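Local coordinates for nitrogenase molybdenum-iron protein beta chain (Clostridium pasteurianum, PDB 4WES) that forms part of the molybdenum-iron component of nitrogenase, which reduces dinitrogen to ammonium, and shares an [8Fe-7S] cluster with the alpha chain, at residues B[166-171]-B[234-239]; B[171-176]-B[197-202]; B[313-318]-B[386-391]. All coordinates share one frame; numbering follows the deposited sequence.

Contact 1 of 3, residues B[166-171]-B[234-239]; sequences GAKNGK and NSDLTL
N169 reaches across to N234 and S235 with both its backbone and its side chain. Its backbone N-H points almost straight at N234 O (N to O 3.1 Å, 169° at the hydrogen), arriving from above the carbonyl plane. Its amide nitrogen ND2 donates to S235 OG at 3.1 Å, with the hydroxyl oxygen lying in the amide plane; ND2 also bonds D231 OD2, so two partners fix the rotation of the amide. The other end turns back on its own loop: OD1 accepts from K171 N at 2.8 Å, an Asx turn, with CG between the backbone N and the carbonyl carbon (chi1 64°). N169 OD1 and N234 O come within 3.2 Å as two acceptors; each also takes an N-H, from K171 and N169 respectively.

S235 OG has a further bond with N173 OD1. The N234 amide lies against A167, its CG 3.2 Å from A167 O, but its polar ends are satisfied elsewhere: ND2 donates to D231 OD1, and OD1 accepts from T165 N. K168 NZ and D236 OD1 stand 4.8 Å apart; one water links the two, and a second joins the same NZ to S235 O. A third water accepts from G170 N.

At the far end D236 N donates to K171 O at 2.9 Å. This bond joins the two connections close to where they lead into neighbouring strands. Residues 166-171 run from helix 146-161 toward strand 172-175, while the second connection comes from helix 226-231 and enters strand 237-241, the adjacent strand of a parallel sheet. N169 and S235 also touch I199 of strand 198-200, while L237 packs on A283 of helix 270-284.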
loop_
_atom_site.group_PDB
_atom_site.type_symbol
_atom_site.label_atom_id
_atom_site.label_comp_id
_atom_site.label_asym_id
_atom_site.label_seq_id
_atom_site.Cartn_x
_atom_site.Cartn_y
_atom_site.Cartn_z
ATOM N N GLY B 166 -9.896 -36.428 -33.127
ATOM C CA GLY B 166 -9.467 -36.156 -34.513
ATOM C C GLY B 166 -9.973 -34.819 -35.053
ATOM O O GLY B 166 -9.594 -34.404 -36.134
ATOM N N ALA B 167 -10.815 -34.141 -34.286
ATOM C CA ALA B 167 -11.366 -32.865 -34.661
ATOM C C ALA B 167 -10.497 -31.735 -34.086
ATOM O O ALA B 167 -10.739 -31.252 -32.976
ATOM C CB ALA B 167 -12.799 -32.752 -34.134
ATOM N N LYS B 168 -9.475 -31.322 -34.837
ATOM C CA LYS B 168 -8.573 -30.273 -34.385
ATOM C C LYS B 168 -9.303 -28.974 -34.059
ATOM O O LYS B 168 -10.084 -28.479 -34.864
ATOM C CB LYS B 168 -7.486 -30.013 -35.419
ATOM C CG LYS B 168 -6.549 -31.191 -35.557
ATOM C CD LYS B 168 -5.695 -31.352 -34.320
ATOM C CE LYS B 168 -4.850 -32.601 -34.412
ATOM N NZ LYS B 168 -3.740 -32.496 -33.444
ATOM N N ASN B 169 -9.042 -28.409 -32.878
ATOM C CA ASN B 169 -9.730 -27.185 -32.492
ATOM C C ASN B 169 -8.975 -25.886 -32.760
ATOM O O ASN B 169 -9.544 -24.804 -32.640
ATOM C CB ASN B 169 -10.134 -27.276 -31.018
ATOM C CG ASN B 169 -8.947 -27.362 -30.069
ATOM O OD1 ASN B 169 -7.811 -27.057 -30.446
ATOM N ND2 ASN B 169 -9.201 -27.836 -28.860
ATOM N N GLY B 170 -7.720 -25.994 -33.168
ATOM C CA GLY B 170 -6.900 -24.823 -33.437
ATOM C C GLY B 170 -6.513 -24.013 -32.214
ATOM O O GLY B 170 -6.106 -22.866 -32.351
ATOM N N LYS B 171 -6.605 -24.614 -31.032
ATOM C CA LYS B 171 -6.375 -23.913 -29.770
ATOM C C LYS B 171 -5.062 -24.368 -29.113
ATOM O O LYS B 171 -4.548 -25.461 -29.373
ATOM C CB LYS B 171 -7.531 -24.151 -28.788
ATOM C CG LYS B 171 -8.875 -23.664 -29.327
ATOM C CD LYS B 171 -10.001 -23.864 -28.328
ATOM C CE LYS B 171 -11.300 -23.364 -28.915
ATOM N NZ LYS B 171 -12.419 -23.429 -27.934
ATOM N N ASN B 234 -7.880 -32.200 -28.297
ATOM C CA ASN B 234 -7.890 -31.796 -29.717
ATOM C C ASN B 234 -7.050 -30.568 -30.013
ATOM O O ASN B 234 -7.035 -30.083 -31.122
ATOM C CB ASN B 234 -9.323 -31.546 -30.148
ATOM C CG ASN B 234 -10.108 -32.830 -30.296
ATOM O OD1 ASN B 234 -9.600 -33.832 -30.848
ATOM N ND2 ASN B 234 -11.359 -32.822 -29.833
ATOM N N SER B 235 -6.323 -30.084 -29.009
ATOM C CA SER B 235 -5.526 -28.875 -29.143
ATOM C C SER B 235 -4.188 -29.116 -29.842
ATOM O O SER B 235 -3.753 -30.257 -29.982
ATOM C CB SER B 235 -5.336 -28.220 -27.771
ATOM O OG SER B 235 -6.611 -27.943 -27.239
ATOM N N ASP B 236 -3.526 -28.015 -30.228
ATOM C CA ASP B 236 -2.252 -28.066 -30.935
ATOM C C ASP B 236 -1.057 -28.252 -30.012
ATOM O O ASP B 236 -0.032 -28.795 -30.408
ATOM C CB ASP B 236 -2.049 -26.780 -31.708
ATOM C CG ASP B 236 -2.990 -26.646 -32.887
ATOM O OD1 ASP B 236 -3.338 -27.681 -33.528
ATOM O OD2 ASP B 236 -3.375 -25.474 -33.194
ATOM N N LEU B 237 -1.175 -27.754 -28.777
ATOM C CA LEU B 237 -0.046 -27.579 -27.873
ATOM C C LEU B 237 -0.627 -27.299 -26.505
ATOM O O LEU B 237 -1.691 -26.670 -26.404
ATOM C CB LEU B 237 0.817 -26.383 -28.316
ATOM C CG LEU B 237 2.045 -26.023 -27.491
ATOM C CD1 LEU B 237 3.090 -27.113 -27.515
ATOM C CD2 LEU B 237 2.623 -24.690 -27.935
ATOM N N THR B 238 0.096 -27.715 -25.455
ATOM C CA THR B 238 -0.186 -27.303 -24.088
ATOM C C THR B 238 0.997 -26.491 -23.567
ATOM O O THR B 238 2.127 -26.951 -23.633
ATOM C CB THR B 238 -0.417 -28.531 -23.181
ATOM O OG1 THR B 238 -1.506 -29.320 -23.678
ATOM C CG2 THR B 238 -0.670 -28.100 -21.743
ATOM N N LEU B 239 0.708 -25.315 -23.019
ATOM C CA LEU B 239 1.714 -24.560 -22.259
ATOM C C LEU B 239 1.508 -24.851 -20.784
ATOM O O LEU B 239 0.420 -24.627 -20.228
ATOM C CB LEU B 239 1.599 -23.067 -22.526
ATOM C CG LEU B 239 1.899 -22.643 -23.967
ATOM C CD1 LEU B 239 1.845 -21.140 -24.154
ATOM C CD2 LEU B 239 3.242 -23.189 -24.444
HETATM O O HOH W 1 -4.713 -32.779 -30.614
HETATM O O HOH W 2 -2.009 -29.900 -34.180
HETATM O O HOH W 3 -5.997 -28.201 -32.854
#

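Contact 2 of 3, residues B[171-176]-B[197-202]; sequences KINVIP and PYIMFP
I175 lies over one face of the F201 ring, its CG1 4.1 Å from the ring centroid in a CH-pi contact displaced toward the rim, and N173 CB comes to the ring edge. The F201 ring and the I175 side chain run side by side, pointing the same way. V174 CG1 approaches the Y198 ring obliquely; that ring also meets F191, and Y198 OH bonds E192.

Strands 172-175 and 198-200 pair in parallel, joined through helix 181-193 as a beta-alpha-beta unit. Four backbone bonds alternate across the pair, from I172 N to P197 O through to F201 N to V174 O; the shortest, V174 N to I199 O, is 2.8 Å. The extended K171 chain crosses I199 at about a right angle, and a water joins its NZ to Y198 O.

The chemistry is thus mixed. Apolar contact joins V174 to M200 on one face, CG1 to CB at 3.7 Å, while on the other N173 OD1 lies 3.7 Å from I199 CD1. The buried N173 amide is satisfied within the fold, ND2 bonding T232 O and T238 OG1, whereas P202 O is buried here without a partner in the model.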
loop_
_atom_site.group_PDB
_atom_site.type_symbol
_atom_site.label_atom_id
_atom_site.label_comp_id
_atom_site.label_asym_id
_atom_site.label_seq_id
_atom_site.Cartn_x
_atom_site.Cartn_y
_atom_site.Cartn_z
ATOM N N LYS B 171 -6.605 -24.614 -31.032
ATOM C CA LYS B 171 -6.375 -23.913 -29.770
ATOM C C LYS B 171 -5.062 -24.368 -29.113
ATOM O O LYS B 171 -4.548 -25.461 -29.373
ATOM C CB LYS B 171 -7.531 -24.151 -28.788
ATOM C CG LYS B 171 -8.875 -23.664 -29.327
ATOM C CD LYS B 171 -10.001 -23.864 -28.328
ATOM C CE LYS B 171 -11.300 -23.364 -28.915
ATOM N NZ LYS B 171 -12.419 -23.429 -27.934
ATOM N N ILE B 172 -4.573 -23.532 -28.197
ATOM C CA ILE B 172 -3.483 -23.885 -27.315
ATOM C C ILE B 172 -4.088 -24.083 -25.900
ATOM O O ILE B 172 -4.837 -23.238 -25.430
ATOM C CB ILE B 172 -2.423 -22.776 -27.271
ATOM C CG1 ILE B 172 -1.724 -22.704 -28.637
ATOM C CG2 ILE B 172 -1.406 -22.992 -26.147
ATOM C CD1 ILE B 172 -0.696 -21.611 -28.766
ATOM N N ASN B 173 -3.782 -25.217 -25.263
ATOM C CA ASN B 173 -4.163 -25.405 -23.859
ATOM C C ASN B 173 -3.182 -24.613 -22.982
ATOM O O ASN B 173 -1.977 -24.615 -23.277
ATOM C CB ASN B 173 -4.077 -26.855 -23.443
ATOM C CG ASN B 173 -4.977 -27.756 -24.248
ATOM O OD1 ASN B 173 -6.089 -27.384 -24.598
ATOM N ND2 ASN B 173 -4.480 -28.963 -24.520
ATOM N N VAL B 174 -3.662 -24.003 -21.915
ATOM C CA VAL B 174 -2.790 -23.393 -20.938
ATOM C C VAL B 174 -3.177 -23.876 -19.550
ATOM O O VAL B 174 -4.322 -23.708 -19.136
ATOM C CB VAL B 174 -2.718 -21.848 -21.060
ATOM C CG1 VAL B 174 -4.086 -21.190 -20.988
ATOM C CG2 VAL B 174 -1.750 -21.269 -20.029
ATOM N N ILE B 175 -2.213 -24.482 -18.865
ATOM C CA ILE B 175 -2.391 -24.867 -17.475
ATOM C C ILE B 175 -1.628 -23.802 -16.687
ATOM O O ILE B 175 -0.413 -23.710 -16.806
ATOM C CB ILE B 175 -1.866 -26.284 -17.182
ATOM C CG1 ILE B 175 -2.548 -27.318 -18.081
ATOM C CG2 ILE B 175 -2.040 -26.613 -15.724
ATOM C CD1 ILE B 175 -1.898 -28.701 -18.027
ATOM N N PRO B 176 -2.355 -22.950 -15.936
ATOM C CA PRO B 176 -1.755 -21.731 -15.414
ATOM C C PRO B 176 -0.980 -21.912 -14.107
ATOM O O PRO B 176 -0.433 -20.948 -13.587
ATOM C CB PRO B 176 -2.959 -20.829 -15.214
ATOM C CG PRO B 176 -4.036 -21.781 -14.815
ATOM C CD PRO B 176 -3.813 -22.978 -15.721
ATOM N N PRO B 197 -6.512 -18.449 -29.941
ATOM C CA PRO B 197 -7.515 -19.295 -29.277
ATOM C C PRO B 197 -6.886 -20.254 -28.286
ATOM O O PRO B 197 -5.800 -20.793 -28.562
ATOM C CB PRO B 197 -8.185 -20.047 -30.446
ATOM C CG PRO B 197 -7.983 -19.121 -31.624
ATOM C CD PRO B 197 -6.626 -18.513 -31.408
ATOM N N TYR B 198 -7.578 -20.500 -27.171
ATOM C CA TYR B 198 -6.990 -21.262 -26.082
ATOM C C TYR B 198 -8.077 -21.941 -25.255
ATOM O O TYR B 198 -9.258 -21.577 -25.328
ATOM C CB TYR B 198 -6.129 -20.338 -25.158
ATOM C CG TYR B 198 -6.987 -19.318 -24.441
ATOM C CD1 TYR B 198 -7.395 -18.155 -25.052
ATOM C CD2 TYR B 198 -7.497 -19.600 -23.186
ATOM C CE1 TYR B 198 -8.242 -17.267 -24.401
ATOM C CE2 TYR B 198 -8.336 -18.740 -22.547
ATOM C CZ TYR B 198 -8.728 -17.573 -23.156
ATOM O OH TYR B 198 -9.605 -16.723 -22.524
ATOM N N ILE B 199 -7.629 -22.912 -24.458
ATOM C CA ILE B 199 -8.437 -23.498 -23.399
ATOM C C ILE B 199 -7.577 -23.387 -22.139
ATOM O O ILE B 199 -6.493 -23.970 -22.102
ATOM C CB ILE B 199 -8.787 -24.987 -23.604
ATOM C CG1 ILE B 199 -9.591 -25.179 -24.903
ATOM C CG2 ILE B 199 -9.575 -25.493 -22.410
ATOM C CD1 ILE B 199 -9.679 -26.627 -25.327
ATOM N N MET B 200 -8.010 -22.633 -21.133
ATOM C CA MET B 200 -7.321 -22.586 -19.849
ATOM C C MET B 200 -7.963 -23.570 -18.895
ATOM O O MET B 200 -9.186 -23.584 -18.786
ATOM C CB MET B 200 -7.379 -21.188 -19.247
ATOM C CG MET B 200 -6.690 -21.108 -17.884
ATOM S SD MET B 200 -6.653 -19.482 -17.160
ATOM C CE MET B 200 -5.342 -18.791 -18.123
ATOM N N PHE B 201 -7.156 -24.372 -18.205
ATOM C CA PHE B 201 -7.706 -25.178 -17.147
ATOM C C PHE B 201 -6.640 -25.495 -16.099
ATOM O O PHE B 201 -5.464 -25.682 -16.448
ATOM C CB PHE B 201 -8.307 -26.479 -17.694
ATOM C CG PHE B 201 -7.325 -27.514 -18.099
ATOM C CD1 PHE B 201 -6.686 -27.434 -19.345
ATOM C CD2 PHE B 201 -7.141 -28.653 -17.343
ATOM C CE1 PHE B 201 -5.799 -28.405 -19.757
ATOM C CE2 PHE B 201 -6.262 -29.652 -17.764
ATOM C CZ PHE B 201 -5.606 -29.520 -18.975
ATOM N N PRO B 202 -7.044 -25.626 -14.825
ATOM C CA PRO B 202 -8.258 -25.071 -14.224
ATOM C C PRO B 202 -8.325 -23.539 -14.394
ATOM O O PRO B 202 -7.318 -22.903 -14.736
ATOM C CB PRO B 202 -8.141 -25.437 -12.733
ATOM C CG PRO B 202 -7.027 -26.451 -12.676
ATOM C CD PRO B 202 -6.110 -26.092 -13.795
HETATM O O HOH W 4 -11.969 -22.156 -25.229
#

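Contact 3 of 3, residues B[313-318]-B[386-391]; sequences KKVALL and VDLLIS
V315, A316 and L317 pair in parallel register with L388, L389 and I390, the axes of strands 314-318 and 388-391 closing to 4.7 Å and diverging by only 16°. They are the central strand and its neighbour in a five-stranded parallel sheet, in a Rossmann-like alpha/beta domain, one of the kind from which the nitrogenase component 1 family is built. A316 holds the centre of the ladder, its N donating to L388 O and its O accepting from I390 N, each at 2.9 Å.

Side chains alternate between the faces. On one, V315 lies beside L388, pointing the same way, with V315 CG2 4.0 Å from L388 CD2. The other branch of V315, CG1, is anti to the backbone N (chi1 -172°) and meets I390 CD1 at 3.9 Å. Helix 321-333 covers this face, where I331 touches V315 and L327 touches both L317 and I390. On the other face A316 CB sits 3.8 Å from L389 CD1. That same methyl of L389 also meets L318 CD1, the two side chains crossing obliquely, and V386 CG2 touches A316 CB.

Where the strands begin, charged side chains take over. The K313 and D387 side chains cross at about a right angle, CD against CB, while K314 NZ turns outward to a salt bridge with E384. D387 and K314 exchange two bonds: D387 N donates to K314 O, and K314 N donates to D387 OD2 at 2.8 Å, essentially linear at 179° and received on the oxygen's anti lone pair.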
loop_
_atom_site.group_PDB
_atom_site.type_symbol
_atom_site.label_atom_id
_atom_site.label_comp_id
_atom_site.label_asym_id
_atom_site.label_seq_id
_atom_site.Cartn_x
_atom_site.Cartn_y
_atom_site.Cartn_z
ATOM N N LYS B 313 19.055 -3.996 -2.601
ATOM C CA LYS B 313 18.176 -4.331 -1.484
ATOM C C LYS B 313 18.205 -5.826 -1.237
ATOM O O LYS B 313 18.041 -6.604 -2.184
ATOM C CB LYS B 313 16.731 -3.871 -1.775
ATOM C CG LYS B 313 16.517 -2.355 -1.740
ATOM C CD LYS B 313 16.309 -1.864 -0.303
ATOM C CE LYS B 313 16.033 -0.386 -0.195
ATOM N NZ LYS B 313 17.181 0.382 -0.614
ATOM N N LYS B 314 18.318 -6.216 0.037
ATOM C CA LYS B 314 18.308 -7.627 0.402
ATOM C C LYS B 314 16.889 -8.070 0.692
ATOM O O LYS B 314 16.193 -7.459 1.484
ATOM C CB LYS B 314 19.173 -7.860 1.637
ATOM C CG LYS B 314 20.651 -7.649 1.407
ATOM C CD LYS B 314 21.444 -7.745 2.719
ATOM C CE LYS B 314 22.869 -7.245 2.584
ATOM N NZ LYS B 314 23.502 -7.184 3.946
ATOM N N VAL B 315 16.479 -9.160 0.045
ATOM C CA VAL B 315 15.096 -9.622 0.114
ATOM C C VAL B 315 15.034 -11.036 0.696
ATOM O O VAL B 315 15.780 -11.926 0.283
ATOM C CB VAL B 315 14.427 -9.600 -1.276
ATOM C CG1 VAL B 315 12.941 -9.899 -1.165
ATOM C CG2 VAL B 315 14.663 -8.288 -1.983
ATOM N N ALA B 316 14.115 -11.239 1.630
ATOM C CA ALA B 316 13.743 -12.589 2.091
ATOM C C ALA B 316 12.428 -12.959 1.449
ATOM O O ALA B 316 11.487 -12.164 1.467
ATOM C CB ALA B 316 13.598 -12.610 3.604
ATOM N N LEU B 317 12.363 -14.163 0.867
ATOM C CA LEU B 317 11.188 -14.650 0.155
ATOM C C LEU B 317 10.841 -16.045 0.617
ATOM O O LEU B 317 11.728 -16.896 0.701
ATOM C CB LEU B 317 11.419 -14.736 -1.392
ATOM C CG LEU B 317 11.909 -13.556 -2.143
ATOM C CD1 LEU B 317 13.404 -13.551 -2.214
ATOM C CD2 LEU B 317 11.280 -13.635 -3.511
ATOM N N LEU B 318 9.565 -16.283 0.907
ATOM C CA LEU B 318 9.084 -17.619 1.202
ATOM C C LEU B 318 7.816 -17.856 0.436
ATOM O O LEU B 318 6.930 -17.000 0.422
ATOM C CB LEU B 318 8.711 -17.857 2.692
ATOM C CG LEU B 318 9.813 -17.670 3.705
ATOM C CD1 LEU B 318 9.817 -16.246 4.223
ATOM C CD2 LEU B 318 9.651 -18.715 4.827
ATOM N N VAL B 386 17.562 -8.073 6.571
ATOM C CA VAL B 386 17.138 -7.813 5.198
ATOM C C VAL B 386 16.365 -6.521 5.112
ATOM O O VAL B 386 16.025 -5.915 6.125
ATOM C CB VAL B 386 16.298 -8.973 4.625
ATOM C CG1 VAL B 386 17.116 -10.263 4.569
ATOM C CG2 VAL B 386 15.026 -9.192 5.426
ATOM N N ASP B 387 16.154 -6.072 3.882
ATOM C CA ASP B 387 15.477 -4.826 3.579
ATOM C C ASP B 387 14.001 -4.974 3.167
ATOM O O ASP B 387 13.283 -3.991 3.067
ATOM C CB ASP B 387 16.232 -4.097 2.465
ATOM C CG ASP B 387 17.665 -3.847 2.805
ATOM O OD1 ASP B 387 17.902 -3.203 3.868
ATOM O OD2 ASP B 387 18.575 -4.293 2.080
ATOM N N LEU B 388 13.582 -6.220 2.945
ATOM C CA LEU B 388 12.276 -6.497 2.368
ATOM C C LEU B 388 11.965 -7.973 2.623
ATOM O O LEU B 388 12.832 -8.816 2.511
ATOM C CB LEU B 388 12.301 -6.233 0.854
ATOM C CG LEU B 388 10.992 -6.385 0.055
ATOM C CD1 LEU B 388 9.984 -5.322 0.463
ATOM C CD2 LEU B 388 11.272 -6.319 -1.445
ATOM N N LEU B 389 10.703 -8.223 2.944
ATOM C CA LEU B 389 10.175 -9.580 3.153
ATOM C C LEU B 389 8.970 -9.752 2.270
ATOM O O LEU B 389 8.056 -8.925 2.309
ATOM C CB LEU B 389 9.790 -9.783 4.615
ATOM C CG LEU B 389 9.116 -11.090 5.000
ATOM C CD1 LEU B 389 9.970 -12.304 4.756
ATOM C CD2 LEU B 389 8.662 -11.076 6.432
ATOM N N ILE B 390 8.938 -10.852 1.537
ATOM C CA ILE B 390 7.836 -11.198 0.639
ATOM C C ILE B 390 7.361 -12.611 0.957
ATOM O O ILE B 390 8.141 -13.557 0.867
ATOM C CB ILE B 390 8.234 -11.095 -0.852
ATOM C CG1 ILE B 390 8.882 -9.744 -1.178
ATOM C CG2 ILE B 390 7.014 -11.352 -1.715
ATOM C CD1 ILE B 390 9.325 -9.609 -2.597
ATOM N N SER B 391 6.105 -12.737 1.382
ATOM C CA SER B 391 5.577 -14.028 1.765
ATOM C C SER B 391 4.078 -13.943 1.922
ATOM O O SER B 391 3.489 -12.871 1.790
ATOM C CB SER B 391 6.176 -14.515 3.115
ATOM O OG SER B 391 5.644 -13.787 4.231
#

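Contacts 1 and 2 work on one sheet. Their centres are 10 Å apart, they share K171, and contact 2 is nested along the chain inside the loop closed by contact 1. Strand 172-175 stands between 198-200 and 237-241: contact 2 pairs it with 198-200, while contact 1 joins the connections leading into it and 237-241, and the L239 N to N173 O bond then pairs those strands. Contact 3 comes later in the chain, in a different parallel sheet on the opposite side of the chain's centre, its centre about 41 Å from that of contact 1 and 33 Å from that of contact 2. The three thus sample two separate alpha/beta units, all away from the cluster and iron sites.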